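PDB 6NJW: Xcc_ctr_pt, which is the C-terminal Toprim-containing region of a Class 2 OLD family nuclease, which probably cleaves nucleic acid by a two-metal mechanism. Local coordinates for residues E27-A30 with E31-I34; Q175-E178 with D179-L182. One frame throughout, in Å; residues are numbered along the deposited sequence.

Contact 1: E27-A30 with E31-I34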
loop_
_atom_site.group_PDB
_atom_site.type_symbol
_atom_site.label_atom_id
_atom_site.label_comp_id
_atom_site.label_asym_id
_atom_site.label_seq_id
_atom_site.Cartn_x
_atom_site.Cartn_y
_atom_site.Cartn_z
ATOM N N GLU A 27 -0.401 -5.645 1.198
ATOM C CA GLU A 27 -1.396 -6.703 1.362
ATOM C C GLU A 27 -1.629 -7.502 0.084
ATOM O O GLU A 27 -1.825 -8.718 0.141
ATOM C CB GLU A 27 -2.722 -6.112 1.838
ATOM C CG GLU A 27 -2.700 -5.591 3.271
ATOM C CD GLU A 27 -4.074 -5.066 3.687
ATOM O OE1 GLU A 27 -5.050 -5.344 2.958
ATOM O OE2 GLU A 27 -4.178 -4.385 4.727
ATOM N N GLY A 28 -1.645 -6.849 -1.073
ATOM C CA GLY A 28 -2.033 -7.559 -2.274
ATOM C C GLY A 28 -1.461 -7.010 -3.563
ATOM O O GLY A 28 -0.518 -6.202 -3.562
ATOM N N ASP A 29 -2.059 -7.433 -4.680
ATOM C CA ASP A 29 -1.474 -7.165 -5.987
ATOM C C ASP A 29 -1.651 -5.721 -6.410
ATOM O O ASP A 29 -0.825 -5.212 -7.172
ATOM C CB ASP A 29 -2.081 -8.083 -7.049
ATOM C CG ASP A 29 -1.407 -9.428 -7.094
ATOM O OD1 ASP A 29 -0.356 -9.571 -6.441
ATOM O OD2 ASP A 29 -1.926 -10.342 -7.779
ATOM N N ALA A 30 -2.710 -5.051 -5.947
ATOM C CA ALA A 30 -2.922 -3.662 -6.341
ATOM C C ALA A 30 -1.791 -2.780 -5.828
ATOM O O ALA A 30 -1.191 -2.018 -6.591
ATOM C CB ALA A 30 -4.273 -3.160 -5.836
ATOM N N GLU A 31 -1.472 -2.893 -4.536
ATOM C CA GLU A 31 -0.346 -2.162 -3.963
ATOM C C GLU A 31 0.974 -2.608 -4.558
ATOM O O GLU A 31 1.904 -1.799 -4.697
ATOM C CB GLU A 31 -0.310 -2.361 -2.454
ATOM C CG GLU A 31 -1.552 -1.854 -1.740
ATOM C CD GLU A 31 -2.700 -2.870 -1.655
ATOM O OE1 GLU A 31 -3.734 -2.521 -1.049
ATOM O OE2 GLU A 31 -2.592 -3.996 -2.190
ATOM N N ARG A 32 1.081 -3.889 -4.904
ATOM C CA ARG A 32 2.326 -4.412 -5.455
ATOM C C ARG A 32 2.742 -3.665 -6.710
ATOM O O ARG A 32 3.943 -3.511 -6.973
ATOM C CB ARG A 32 2.164 -5.904 -5.744
ATOM C CG ARG A 32 3.271 -6.579 -6.541
ATOM C CD ARG A 32 2.969 -8.114 -6.604
ATOM N NE ARG A 32 3.693 -8.825 -7.654
ATOM C CZ ARG A 32 3.139 -9.734 -8.452
ATOM N NH1 ARG A 32 1.851 -10.028 -8.329
ATOM N NH2 ARG A 32 3.866 -10.345 -9.376
ATOM N N PHE A 33 1.778 -3.189 -7.492
ATOM C CA PHE A 33 2.102 -2.442 -8.697
ATOM C C PHE A 33 1.915 -0.944 -8.552
ATOM O O PHE A 33 2.635 -0.180 -9.204
ATOM C CB PHE A 33 1.269 -2.960 -9.873
ATOM C CG PHE A 33 1.570 -4.380 -10.223
ATOM C CD1 PHE A 33 2.795 -4.719 -10.791
ATOM C CD2 PHE A 33 0.645 -5.386 -9.966
ATOM C CE1 PHE A 33 3.084 -6.041 -11.112
ATOM C CE2 PHE A 33 0.926 -6.708 -10.277
ATOM C CZ PHE A 33 2.150 -7.039 -10.852
ATOM N N ILE A 34 1.004 -0.494 -7.692
ATOM C CA ILE A 34 0.764 0.941 -7.561
ATOM C C ILE A 34 1.862 1.613 -6.735
ATOM O O ILE A 34 2.282 2.733 -7.036
ATOM C CB ILE A 34 -0.632 1.169 -6.951
ATOM C CG1 ILE A 34 -1.716 0.995 -8.019
ATOM C CG2 ILE A 34 -0.760 2.547 -6.366
ATOM C CD1 ILE A 34 -1.702 2.107 -9.058
#

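Contact 2: Q175-E178 with D179-L182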
loop_
_atom_site.group_PDB
_atom_site.type_symbol
_atom_site.label_atom_id
_atom_site.label_comp_id
_atom_site.label_asym_id
_atom_site.label_seq_id
_atom_site.Cartn_x
_atom_site.Cartn_y
_atom_site.Cartn_z
ATOM N N GLN A 175 -19.862 10.840 -4.473
ATOM C CA GLN A 175 -20.952 9.877 -4.611
ATOM C C GLN A 175 -20.428 8.731 -5.485
ATOM O O GLN A 175 -20.247 8.877 -6.697
ATOM C CB GLN A 175 -22.213 10.561 -5.164
ATOM C CG GLN A 175 -22.403 10.565 -6.701
ATOM C CD GLN A 175 -23.646 11.306 -7.169
ATOM O OE1 GLN A 175 -24.733 10.730 -7.242
ATOM N NE2 GLN A 175 -23.484 12.577 -7.527
ATOM N N ILE A 176 -20.096 7.607 -4.861
ATOM C CA ILE A 176 -19.643 6.427 -5.588
ATOM C C ILE A 176 -20.264 5.215 -4.924
ATOM O O ILE A 176 -20.433 5.181 -3.699
ATOM C CB ILE A 176 -18.097 6.321 -5.652
ATOM C CG1 ILE A 176 -17.462 6.171 -4.272
ATOM C CG2 ILE A 176 -17.492 7.514 -6.322
ATOM C CD1 ILE A 176 -17.231 4.756 -3.837
ATOM N N ASP A 177 -20.627 4.229 -5.737
ATOM C CA ASP A 177 -21.042 2.921 -5.243
ATOM C C ASP A 177 -19.765 2.111 -5.083
ATOM O O ASP A 177 -19.242 1.555 -6.053
ATOM C CB ASP A 177 -22.024 2.266 -6.206
ATOM C CG ASP A 177 -22.594 0.965 -5.681
ATOM O OD1 ASP A 177 -22.040 0.392 -4.723
ATOM O OD2 ASP A 177 -23.617 0.515 -6.245
ATOM N N GLU A 178 -19.257 2.050 -3.853
ATOM C CA GLU A 178 -17.980 1.388 -3.618
ATOM C C GLU A 178 -18.055 -0.097 -3.929
ATOM O O GLU A 178 -17.093 -0.677 -4.443
ATOM C CB GLU A 178 -17.536 1.601 -2.176
ATOM C CG GLU A 178 -16.181 1.003 -1.867
ATOM C CD GLU A 178 -15.627 1.487 -0.545
ATOM O OE1 GLU A 178 -15.628 2.719 -0.322
ATOM O OE2 GLU A 178 -15.203 0.633 0.268
ATOM N N ASP A 179 -19.174 -0.740 -3.593
ATOM C CA ASP A 179 -19.297 -2.167 -3.859
ATOM C C ASP A 179 -19.167 -2.442 -5.348
ATOM O O ASP A 179 -18.439 -3.351 -5.763
ATOM C CB ASP A 179 -20.629 -2.700 -3.313
ATOM C CG ASP A 179 -20.663 -2.747 -1.789
ATOM O OD1 ASP A 179 -19.586 -2.766 -1.161
ATOM O OD2 ASP A 179 -21.769 -2.765 -1.216
ATOM N N LEU A 180 -19.850 -1.646 -6.170
ATOM C CA LEU A 180 -19.814 -1.881 -7.607
ATOM C C LEU A 180 -18.443 -1.555 -8.185
ATOM O O LEU A 180 -17.935 -2.294 -9.043
ATOM C CB LEU A 180 -20.904 -1.064 -8.297
ATOM C CG LEU A 180 -21.036 -1.303 -9.799
ATOM C CD1 LEU A 180 -21.276 -2.779 -10.065
ATOM C CD2 LEU A 180 -22.167 -0.451 -10.382
ATOM N N LEU A 181 -17.831 -0.451 -7.734
ATOM C CA LEU A 181 -16.478 -0.132 -8.178
ATOM C C LEU A 181 -15.534 -1.297 -7.915
ATOM O O LEU A 181 -14.829 -1.755 -8.818
ATOM C CB LEU A 181 -15.969 1.136 -7.486
ATOM C CG LEU A 181 -14.510 1.483 -7.783
ATOM C CD1 LEU A 181 -14.358 1.784 -9.258
ATOM C CD2 LEU A 181 -14.027 2.669 -6.925
ATOM N N LEU A 182 -15.504 -1.787 -6.676
ATOM C CA LEU A 182 -14.591 -2.873 -6.359
ATOM C C LEU A 182 -14.982 -4.157 -7.072
ATOM O O LEU A 182 -14.107 -4.950 -7.422
ATOM C CB LEU A 182 -14.518 -3.075 -4.847
ATOM C CG LEU A 182 -13.905 -1.848 -4.154
ATOM C CD1 LEU A 182 -13.940 -1.994 -2.647
ATOM C CD2 LEU A 182 -12.484 -1.602 -4.639
#

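Contact 1: E27-A30 with E31-I34
Glu27 meets Glu31 where a Toprim strand turns into its helix, the backbone C of Glu27 lying 4.3 Å from Glu31 OE2, and the pair illustrates how acidic groups gather at a metal site. Their carboxylates lie near each other, with Glu27 OE1 and Glu31 OE1 5.1 Å apart. Glu27 is a magnesium ligand in a structure of this protein, although no metal is bound to it here; its OE2 accepts hydrogen bonds from Thr81 OG1 and Asp82 N. Gly28, the N-cap residue, uses both its backbone groups: its N gives a weak, bent bond to Glu31 OE2 (3.2 Å), and its O receives Arg32 N (3.1 Å). A bend about the CB-CG bond (chi2 87°) turns the Glu31 carboxylate back toward the N-cap. Its side chain also lies about 3 Å from the bound magnesium ion. Asp29 runs alongside Arg32, and Asp29 OD1 meets Arg32 NH1 at 2.9 Å in a salt bridge. The oxygen lies near the guanidinium plane, yet the donor stands above the carboxylate, the two planes being 52° apart. Phe33 CZ covers one guanidinium face, 3.7 Å above its plane. Ala30 O then takes Ile34 N at 2.9 Å. Within the beta-alpha-beta unit of strand 22-26, helix 29-41 and strand 51-55, Phe33 and Ile34 pack on helix 190-197, while Ala30 and Glu31 touch helix 134-154.

Contact 2: Q175-E178 with D179-L182
Asp177 turns its CG away from its own N (chi1 -174°), and Glu178 does the same (chi1 -177°), which sends one carboxylate over the start of helix 178-188 and lays the other chain beside Leu182. Asp177 thus sits at the N-cap, where its side chain makes a capping bond. Its OD1 accepts a weak but fairly straight bond from Leu180 N, 3.3 Å away at an N-H...O angle of 163°, so a backbone N-H at the helix start gains a side-chain acceptor. The Leu180 side chain crosses that of Asp177 at about a right angle, and its CB sits 3.7 Å from Asp177 CG. The negative group at the positive end of the helix dipole is probably favoured electrostatically, although Asp179 OD2 brings a like charge to within 4.7 Å of Asp177 OD1. The backbone completes the start: Asp177 O receives Leu181 N at 3.0 Å, almost in line with the carbonyl. Towards the protein interior, Leu181 packs on Trp169 of helix 160-171 and on Phe139 and Ile151 of helix 134-154, tying the new helix to its two predecessors. Glu178 and Leu182, a turn apart, run side by side in the same direction; Glu178 O accepts from Leu182 N at 3.0 Å, and Glu178 CG lies 3.8 Å from Leu182 CD1.

Contacts 1 and 2 both open a helix, but their side-chain bonds run in contrary directions: in contact 1 the third helix residue accepts, weakly, from the N-cap N, whereas in contact 2 the N-cap side chain accepts, also weakly, from the N of the third helix residue. Their centres are 19 Å apart and their nearest atoms about 8 Å, without touching. Helix 134-154 is a shared neighbour, meeting side chains of both. Contact 1 belongs to the metal site, with the Glu27 side chain about 4 Å from that of Asp82, a magnesium ligand. Contact 2 is more remote: the Leu182 side chain lies about 11 Å from the magnesium ion and about 9 Å from the Asp82 side chain.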